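Local coordinates for centrosomal protein 120 (Oreochromis niloticus, PDB 6EWH) that probably contributes to centriole and cilium assembly, the chain here being its second C2 domain (C2B), at residues L138-Q152 and Q169-V183. The protein carries 1 engineered substitution. Sequence-based numbering, arbitrary orientation. Where two conformers were deposited one is given.
Sequences LDNKAATVESAFILQ and QPTLGVAVTLRREEV. Engineered in segment 138-152: Ser147 (natural residue Gly).
Ala143 and Leu178 begin, and Phe149 and Leu172 complete, a ladder of four antiparallel hydrogen-bonded pairs joining strands 143-150 and 171-180 in the beta-sandwich of this C2 domain. Strand 143-150 is one of the two edge strands of its sheet; the far edge of 171-180 pairs with strand 29-41. Leu151 N to Pro170 O extends the ladder by one more bond. In the non-hydrogen-bonded pairs CA-H groups approach carbonyls, as Thr177 CA does to Ala143 O (3.1 Å).

Apolar contacts line the face that carries Val145, Phe149, Val174 and Val176. The Phe149 and Val174 side chains cross at about a right angle, Phe149 CD2 lying 3.7 Å from Val174 CB, while the carbonyl oxygens of Leu172 and Val174 sit at the ring edge. In the conformer given, Val176 CG2 comes 3.7 Å from Val145 CB. Beyond Phe149 and Val176 lies strand 119-126 of the second sheet, whereas Leu178, crossed by Leu138, packs on helix 97-105. The engineered Ser147 shares this face and pairs with Val174 through backbone alone.

On the opposite face, in the conformer given, Ala148 CB touches Thr171 CG2 at 3.5 Å, and the Thr144 and Thr177 hydroxyls form a hydrogen bond. Each OG1 is anti to its carbonyl carbon (chi1 -63° and -68°), which turns the two oxygens together.

Polar contacts close the end near Asp139. A water accepts from Arg180 N and donates to Leu138 O. Lys97 binds the other carboxylate oxygen of Asp139, and Asp29 takes Arg180 NH1. In the salt bridge Arg180 grips one oxygen side-on, NE and NH2 both reaching Asp139 OD1 from the same face of the carboxylate, with NH2 at 2.8 Å.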
ATOM      1  N   LEU A 138       4.374 -18.265   9.668  1.00 29.11           N
ATOM      2  CA  LEU A 138       4.399 -18.274   8.206  1.00 27.32           C
ATOM      3  C   LEU A 138       4.446 -19.673   7.610  1.00 26.90           C
ATOM      4  O   LEU A 138       4.140 -19.831   6.425  1.00 29.14           O
ATOM      5  CB  LEU A 138       5.593 -17.464   7.699  1.00 28.68           C
ATOM      6  CG  LEU A 138       5.431 -15.954   7.868  1.00 27.06           C
ATOM      7  CD1 LEU A 138       6.773 -15.284   7.621  1.00 26.57           C
ATOM      8  CD2 LEU A 138       4.349 -15.389   6.946  1.00 27.95           C
ATOM      9  N   ASP A 139       4.846 -20.683   8.377  1.00 28.08           N
ATOM     10  CA  ASP A 139       4.790 -22.029   7.818  1.00 28.91           C
ATOM     11  C   ASP A 139       3.357 -22.492   7.622  1.00 34.16           C
ATOM     12  O   ASP A 139       3.112 -23.389   6.805  1.00 32.34           O
ATOM     13  CB  ASP A 139       5.508 -23.023   8.724  1.00 29.38           C
ATOM     14  CG  ASP A 139       7.002 -22.781   8.807  1.00 32.86           C
ATOM     15  OD1 ASP A 139       7.538 -21.985   8.009  1.00 33.09           O
ATOM     16  OD2 ASP A 139       7.637 -23.412   9.674  1.00 39.01           O
ATOM     17  N   ASN A 140       2.415 -21.906   8.351  1.00 32.32           N
ATOM     18  CA  ASN A 140       1.039 -22.378   8.365  1.00 34.27           C
ATOM     19  C   ASN A 140       0.020 -21.369   7.871  1.00 35.50           C
ATOM     20  O   ASN A 140      -1.004 -21.782   7.323  1.00 36.97           O
ATOM     21  CB  ASN A 140       0.641 -22.843   9.774  1.00 36.38           C
ATOM     22  CG  ASN A 140       1.506 -23.989  10.265  1.00 39.27           C
ATOM     23  OD1 ASN A 140       1.455 -25.093   9.720  1.00 43.17           O
ATOM     24  ND2 ASN A 140       2.317 -23.729  11.287  1.00 38.45           N
ATOM     25  N   LYS A 141       0.247 -20.071   8.052  1.00 31.68           N
ATOM     26  CA  LYS A 141      -0.785 -19.127   7.653  1.00 33.89           C
ATOM     27  C   LYS A 141      -0.179 -17.828   7.154  1.00 31.37           C
ATOM     28  O   LYS A 141       0.935 -17.447   7.534  1.00 29.06           O
ATOM     29  CB  LYS A 141      -1.811 -18.869   8.764  1.00 49.46           C
ATOM     30  CG  LYS A 141      -1.241 -18.432  10.091  1.00 62.27           C
ATOM     31  CD  LYS A 141      -2.372 -18.178  11.075  1.00 76.21           C
ATOM     32  CE  LYS A 141      -1.854 -17.767  12.439  1.00 89.77           C
ATOM     33  NZ  LYS A 141      -2.972 -17.433  13.365  1.00 97.56           N
ATOM     34  N   ALA A 142      -0.935 -17.158   6.290  1.00 29.01           N
ATOM     35  CA  ALA A 142      -0.591 -15.807   5.879  1.00 27.99           C
ATOM     36  C   ALA A 142      -0.727 -14.861   7.065  1.00 29.64           C
ATOM     37  O   ALA A 142      -1.495 -15.105   7.998  1.00 34.32           O
ATOM     38  CB  ALA A 142      -1.522 -15.351   4.755  1.00 27.93           C
ATOM     39  N   ALA A 143       0.050 -13.782   7.034  1.00 26.02           N
ATOM     40  CA  ALA A 143      -0.051 -12.707   8.016  1.00 28.36           C
ATOM     41  C   ALA A 143      -0.559 -11.456   7.312  1.00 26.14           C
ATOM     42  O   ALA A 143      -0.061 -11.107   6.239  1.00 24.65           O
ATOM     43  CB  ALA A 143       1.319 -12.415   8.632  1.00 30.14           C
ATOM     44  N   THR A 144      -1.536 -10.770   7.918  1.00 28.50           N
ATOM     45  CA  THR A 144      -2.166  -9.622   7.273  1.00 26.06           C
ATOM     46  C   THR A 144      -2.391  -8.501   8.275  1.00 27.93           C
ATOM     47  O   THR A 144      -2.848  -8.738   9.400  1.00 31.52           O
ATOM     48  CB  THR A 144      -3.528  -9.998   6.662  1.00 29.12           C
ATOM     49  OG1 THR A 144      -3.337 -10.977   5.641  1.00 30.69           O
ATOM     50  CG2 THR A 144      -4.207  -8.771   6.050  1.00 29.63           C
ATOM     51  N   VAL A 145      -2.078  -7.280   7.853  1.00 25.15           N
ATOM     52  CA  VAL A 145      -2.490  -6.069   8.554  1.00 26.92           C
ATOM     53  C   VAL A 145      -3.530  -5.399   7.675  1.00 27.04           C
ATOM     54  O   VAL A 145      -3.251  -5.070   6.519  1.00 26.69           O
ATOM     55  CB  VAL A 145      -1.314  -5.120   8.807  1.00 30.32           C
ATOM     56  CG1 VAL A 145      -1.820  -3.840   9.452  1.00 36.79           C
ATOM     57  CG2 VAL A 145      -0.301  -5.785   9.707  1.00 32.64           C
ATOM     58  N   GLU A 146      -4.728  -5.208   8.213  1.00 29.00           N
ATOM     59  CA  GLU A 146      -5.815  -4.600   7.468  1.00 27.24           C
ATOM     60  C   GLU A 146      -6.347  -3.459   8.316  1.00 29.37           C
ATOM     61  O   GLU A 146      -6.616  -3.650   9.505  1.00 36.14           O
ATOM     62  CB  GLU A 146      -6.918  -5.631   7.242  1.00 34.75           C
ATOM     63  CG  GLU A 146      -7.980  -5.208   6.257  1.00 46.43           C
ATOM     64  CD  GLU A 146      -8.839  -6.376   5.814  1.00 57.97           C
ATOM     65  OE1 GLU A 146      -8.921  -7.376   6.561  1.00 62.98           O
ATOM     66  OE2 GLU A 146      -9.420  -6.297   4.712  1.00 61.63           O
ATOM     67  N   SER A 147      -6.462  -2.273   7.731  1.00 25.76           N
ATOM     68  CA  SER A 147      -6.947  -1.149   8.514  1.00 29.18           C
ATOM     69  C   SER A 147      -7.500  -0.080   7.588  1.00 28.30           C
ATOM     70  O   SER A 147      -7.332  -0.123   6.367  1.00 26.23           O
ATOM     71  CB  SER A 147      -5.841  -0.579   9.411  1.00 37.16           C
ATOM     72  OG  SER A 147      -6.389   0.283  10.393  1.00 49.02           O
ATOM     73  N   ALA A 148      -8.160   0.892   8.202  1.00 29.74           N
ATOM     74  CA  ALA A 148      -8.614   2.093   7.522  1.00 28.12           C
ATOM     75  C   ALA A 148      -7.578   3.170   7.818  1.00 32.02           C
ATOM     76  O   ALA A 148      -7.443   3.621   8.963  1.00 37.49           O
ATOM     77  CB  ALA A 148      -9.994   2.487   8.042  1.00 30.00           C
ATOM     78  N   PHE A 149      -6.837   3.566   6.798  1.00 26.81           N
ATOM     79  CA  PHE A 149      -5.746   4.513   6.948  1.00 26.60           C
ATOM     80  C   PHE A 149      -6.193   5.901   6.506  1.00 27.85           C
ATOM     81  O   PHE A 149      -6.961   6.043   5.551  1.00 29.02           O
ATOM     82  CB  PHE A 149      -4.566   4.030   6.106  1.00 28.63           C
ATOM     83  CG  PHE A 149      -3.936   2.764   6.626  1.00 27.82           C
ATOM     84  CD1 PHE A 149      -2.958   2.819   7.605  1.00 32.59           C
ATOM     85  CD2 PHE A 149      -4.328   1.519   6.151  1.00 27.75           C
ATOM     86  CE1 PHE A 149      -2.368   1.658   8.094  1.00 31.45           C
ATOM     87  CE2 PHE A 149      -3.743   0.350   6.640  1.00 31.56           C
ATOM     88  CZ  PHE A 149      -2.767   0.419   7.611  1.00 32.94           C
ATOM     89  N   ILE A 150      -5.739   6.934   7.225  1.00 26.48           N
ATOM     90  CA  ILE A 150      -6.131   8.306   6.930  1.00 25.63           C
ATOM     91  C   ILE A 150      -5.187   8.917   5.903  1.00 26.13           C
ATOM     92  O   ILE A 150      -3.963   8.893   6.076  1.00 29.00           O
ATOM     93  CB  ILE A 150      -6.157   9.152   8.210  1.00 29.06           C
ATOM     94  CG1 ILE A 150      -7.003   8.457   9.265  1.00 30.62           C
ATOM     95  CG2 ILE A 150      -6.669  10.551   7.894  1.00 29.65           C
ATOM     96  CD1 ILE A 150      -8.453   8.356   8.897  1.00 41.22           C
ATOM     97  N   LEU A 151      -5.755   9.494   4.847  1.00 25.78           N
ATOM     98  CA  LEU A 151      -4.978  10.203   3.840  1.00 24.94           C
ATOM     99  C   LEU A 151      -4.760  11.646   4.286  1.00 30.56           C
ATOM    100  O   LEU A 151      -5.711  12.333   4.667  1.00 34.23           O
ATOM    101  CB  LEU A 151      -5.690  10.170   2.488  1.00 25.30           C
ATOM    102  CG  LEU A 151      -5.662   8.797   1.794  1.00 22.92           C
ATOM    103  CD1 LEU A 151      -6.789   8.716   0.745  1.00 27.93           C
ATOM    104  CD2 LEU A 151      -4.311   8.538   1.147  1.00 27.68           C
ATOM    105  N   GLN A 152      -3.508  12.099   4.225  1.00 28.27           N
ATOM    106  CA  GLN A 152      -3.136  13.450   4.629  1.00 32.08           C
ATOM    107  C   GLN A 152      -2.757  14.263   3.406  1.00 28.71           C
ATOM    108  O   GLN A 152      -1.908  13.822   2.618  1.00 28.84           O
ATOM    109  CB  GLN A 152      -1.933  13.405   5.594  1.00 29.89           C
ATOM    110  CG  GLN A 152      -2.215  12.727   6.924  1.00 36.58           C
ATOM    111  CD  GLN A 152      -3.172  13.521   7.787  1.00 33.07           C
ATOM    112  OE1 GLN A 152      -3.436  14.688   7.518  1.00 38.06           O
ATOM    113  NE2 GLN A 152      -3.700  12.890   8.827  1.00 37.72           N
ATOM    114  N   GLN A 169     -12.615  11.956   8.151  1.00 30.87           N
ATOM    115  CA  GLN A 169     -11.485  12.329   7.319  0.51 30.05           C
ATOM    116  C   GLN A 169     -11.332  11.366   6.150  1.00 27.78           C
ATOM    117  O   GLN A 169     -11.954  10.296   6.123  1.00 30.60           O
ATOM    118  CB  GLN A 169     -10.193  12.400   8.159  0.51 34.29           C
ATOM    119  CG  GLN A 169      -9.932  13.824   8.705  0.51 41.29           C
ATOM    120  CD  GLN A 169      -8.487  14.092   9.140  0.51 40.39           C
ATOM    121  OE1 GLN A 169      -7.623  14.430   8.324  0.51 30.85           O
ATOM    122  NE2 GLN A 169      -8.235  13.984  10.440  0.51 48.53           N
ATOM    123  N   PRO A 170     -10.553  11.741   5.131  1.00 30.21           N
ATOM    124  CA  PRO A 170     -10.349  10.836   3.995  1.00 26.18           C
ATOM    125  C   PRO A 170      -9.667   9.562   4.452  1.00 30.87           C
ATOM    126  O   PRO A 170      -8.639   9.590   5.129  1.00 27.22           O
ATOM    127  CB  PRO A 170      -9.443  11.634   3.056  1.00 26.01           C
ATOM    128  CG  PRO A 170      -9.549  13.023   3.480  1.00 32.46           C
ATOM    129  CD  PRO A 170      -9.812  13.003   4.938  1.00 33.39           C
ATOM    130  N   THR A 171     -10.235   8.436   4.056  1.00 25.49           N
ATOM    131  CA  THR A 171      -9.845   7.144   4.574  0.85 24.20           C
ATOM    132  C   THR A 171      -9.670   6.186   3.404  1.00 23.07           C
ATOM    133  O   THR A 171     -10.456   6.230   2.453  1.00 25.92           O
ATOM    134  CB  THR A 171     -10.967   6.664   5.491  0.85 28.75           C
ATOM    135  OG1 THR A 171     -11.139   7.616   6.554  0.85 29.56           O
ATOM    136  CG2 THR A 171     -10.664   5.314   6.058  0.85 25.87           C
ATOM    137  N   LEU A 172      -8.650   5.338   3.492  1.00 23.14           N
ATOM    138  CA  LEU A 172      -8.382   4.307   2.485  1.00 22.97           C
ATOM    139  C   LEU A 172      -8.244   2.972   3.198  1.00 24.34           C
ATOM    140  O   LEU A 172      -7.380   2.818   4.066  1.00 25.90           O
ATOM    141  CB  LEU A 172      -7.080   4.623   1.746  1.00 24.56           C
ATOM    142  CG  LEU A 172      -6.708   3.655   0.618  1.00 24.41           C
ATOM    143  CD1 LEU A 172      -7.762   3.725  -0.470  1.00 29.04           C
ATOM    144  CD2 LEU A 172      -5.347   3.988   0.057  1.00 28.42           C
ATOM    145  N   GLY A 173      -9.084   2.008   2.834  1.00 22.29           N
ATOM    146  CA  GLY A 173      -8.934   0.669   3.371  1.00 25.82           C
ATOM    147  C   GLY A 173      -7.812  -0.078   2.668  1.00 23.95           C
ATOM    148  O   GLY A 173      -7.835  -0.205   1.442  1.00 23.56           O
ATOM    149  N   VAL A 174      -6.801  -0.515   3.418  1.00 21.21           N
ATOM    150  CA  VAL A 174      -5.647  -1.219   2.854  1.00 22.75           C
ATOM    151  C   VAL A 174      -5.407  -2.502   3.632  1.00 22.42           C
ATOM    152  O   VAL A 174      -5.486  -2.518   4.864  1.00 24.46           O
ATOM    153  CB  VAL A 174      -4.382  -0.345   2.901  1.00 23.94           C
ATOM    154  CG1 VAL A 174      -3.201  -1.051   2.237  1.00 25.75           C
ATOM    155  CG2 VAL A 174      -4.624   1.007   2.252  1.00 24.66           C
ATOM    156  N   ALA A 175      -5.057  -3.568   2.917  1.00 22.11           N
ATOM    157  CA  ALA A 175      -4.574  -4.789   3.539  1.00 23.64           C
ATOM    158  C   ALA A 175      -3.202  -5.101   2.970  1.00 21.70           C
ATOM    159  O   ALA A 175      -3.029  -5.137   1.747  1.00 23.44           O
ATOM    160  CB  ALA A 175      -5.517  -5.959   3.250  1.00 25.82           C
ATOM    161  N   VAL A 176      -2.229  -5.316   3.844  1.00 22.44           N
ATOM    162  CA  VAL A 176      -0.904  -5.782   3.446  0.60 21.83           C
ATOM    163  C   VAL A 176      -0.721  -7.184   4.002  1.00 22.23           C
ATOM    164  O   VAL A 176      -1.015  -7.435   5.174  1.00 23.66           O
ATOM    165  CB  VAL A 176       0.216  -4.836   3.921  0.60 24.57           C
ATOM    166  CG1 VAL A 176       0.084  -3.478   3.243  0.60 25.23           C
ATOM    167  CG2 VAL A 176       0.208  -4.692   5.443  0.60 23.65           C
ATOM    168  N   THR A 177      -0.248  -8.104   3.155  1.00 22.28           N
ATOM    169  CA  THR A 177      -0.164  -9.511   3.534  1.00 23.52           C
ATOM    170  C   THR A 177       1.190 -10.090   3.149  1.00 22.98           C
ATOM    171  O   THR A 177       1.743  -9.763   2.099  1.00 22.70           O
ATOM    172  CB  THR A 177      -1.290 -10.303   2.831  1.00 23.93           C
ATOM    173  OG1 THR A 177      -2.557  -9.903   3.364  1.00 25.15           O
ATOM    174  CG2 THR A 177      -1.138 -11.819   3.028  1.00 26.75           C
ATOM    175  N   LEU A 178       1.732 -10.934   4.021  1.00 22.43           N
ATOM    176  CA  LEU A 178       2.919 -11.723   3.716  1.00 23.04           C
ATOM    177  C   LEU A 178       2.571 -13.193   3.893  1.00 23.71           C
ATOM    178  O   LEU A 178       1.948 -13.567   4.888  1.00 24.90           O
ATOM    179  CB  LEU A 178       4.060 -11.337   4.656  1.00 23.76           C
ATOM    180  CG  LEU A 178       5.360 -12.125   4.480  1.00 24.27           C
ATOM    181  CD1 LEU A 178       6.015 -11.825   3.130  1.00 24.55           C
ATOM    182  CD2 LEU A 178       6.324 -11.859   5.614  1.00 26.84           C
ATOM    183  N   ARG A 179       2.961 -14.028   2.926  1.00 23.84           N
ATOM    184  CA  ARG A 179       2.723 -15.458   3.073  1.00 25.39           C
ATOM    185  C   ARG A 179       3.798 -16.229   2.327  1.00 24.50           C
ATOM    186  O   ARG A 179       4.388 -15.726   1.367  1.00 25.09           O
ATOM    187  CB  ARG A 179       1.337 -15.848   2.540  1.00 25.65           C
ATOM    188  CG  ARG A 179       1.149 -15.571   1.063  1.00 25.33           C
ATOM    189  CD  ARG A 179      -0.280 -15.834   0.627  1.00 32.87           C
ATOM    190  NE  ARG A 179      -0.452 -15.556  -0.797  1.00 30.77           N
ATOM    191  CZ  ARG A 179      -0.093 -16.381  -1.772  1.00 30.92           C
ATOM    192  NH1 ARG A 179       0.465 -17.552  -1.495  1.00 30.99           N
ATOM    193  NH2 ARG A 179      -0.286 -16.029  -3.038  1.00 40.89           N
ATOM    194  N   ARG A 180       4.034 -17.459   2.765  1.00 24.15           N
ATOM    195  CA  ARG A 180       4.771 -18.391   1.926  1.00 24.80           C
ATOM    196  C   ARG A 180       3.975 -18.627   0.656  1.00 27.66           C
ATOM    197  O   ARG A 180       2.741 -18.650   0.670  1.00 27.98           O
ATOM    198  CB  ARG A 180       4.976 -19.721   2.650  1.00 26.60           C
ATOM    199  CG  ARG A 180       6.041 -19.679   3.727  1.00 24.49           C
ATOM    200  CD  ARG A 180       6.307 -21.094   4.237  1.00 25.95           C
ATOM    201  NE  ARG A 180       7.332 -21.196   5.275  1.00 29.90           N
ATOM    202  CZ  ARG A 180       8.644 -21.192   5.044  1.00 33.17           C
ATOM    203  NH1 ARG A 180       9.106 -21.073   3.809  1.00 36.91           N
ATOM    204  NH2 ARG A 180       9.499 -21.312   6.057  1.00 35.82           N
ATOM    205  N   GLU A 181       4.687 -18.771  -0.456  1.00 25.08           N
ATOM    206  CA  GLU A 181       4.003 -18.879  -1.733  1.00 28.61           C
ATOM    207  C   GLU A 181       3.086 -20.093  -1.777  1.00 36.12           C
ATOM    208  O   GLU A 181       2.012 -20.037  -2.393  1.00 35.49           O
ATOM    209  CB  GLU A 181       5.028 -18.931  -2.860  1.00 31.45           C
ATOM    210  CG  GLU A 181       4.396 -18.913  -4.235  1.00 34.08           C
ATOM    211  CD  GLU A 181       5.383 -18.496  -5.286  1.00 31.63           C
ATOM    212  OE1 GLU A 181       6.299 -19.291  -5.584  1.00 33.59           O
ATOM    213  OE2 GLU A 181       5.243 -17.368  -5.801  1.00 37.02           O
ATOM    214  N   GLU A 182       3.473 -21.177  -1.107  1.00 33.46           N
ATOM    215  CA  GLU A 182       2.669 -22.391  -1.078  1.00 40.60           C
ATOM    216  C   GLU A 182       1.557 -22.365  -0.029  1.00 44.28           C
ATOM    217  O   GLU A 182       0.782 -23.324   0.047  1.00 44.79           O
ATOM    218  CB  GLU A 182       3.567 -23.617  -0.889  1.00 42.20           C
ATOM    219  CG  GLU A 182       4.144 -23.781   0.510  1.00 40.59           C
ATOM    220  CD  GLU A 182       5.443 -23.024   0.722  1.00 45.34           C
ATOM    221  OE1 GLU A 182       5.752 -22.112  -0.076  1.00 38.74           O
ATOM    222  OE2 GLU A 182       6.164 -23.355   1.690  1.00 55.03           O
ATOM    223  N   VAL A 183       1.449 -21.304   0.768  1.00 37.08           N
ATOM    224  CA  VAL A 183       0.396 -21.168   1.767  1.00 31.69           C
ATOM    225  C   VAL A 183      -0.670 -20.257   1.182  1.00 35.77           C
ATOM    226  O   VAL A 183      -0.428 -19.067   0.962  1.00 35.81           O
ATOM    227  CB  VAL A 183       0.939 -20.630   3.097  1.00 32.89           C
ATOM    228  CG1 VAL A 183      -0.202 -20.322   4.057  1.00 33.05           C
ATOM    229  CG2 VAL A 183       1.889 -21.637   3.711  1.00 32.72           C
TER
HETATM  230  O   HOH W   1       2.568 -18.072   5.118  1.00 27.93           O
HETATM  231  O   HOH W   2      -6.729  14.438   5.897  1.00 35.56           O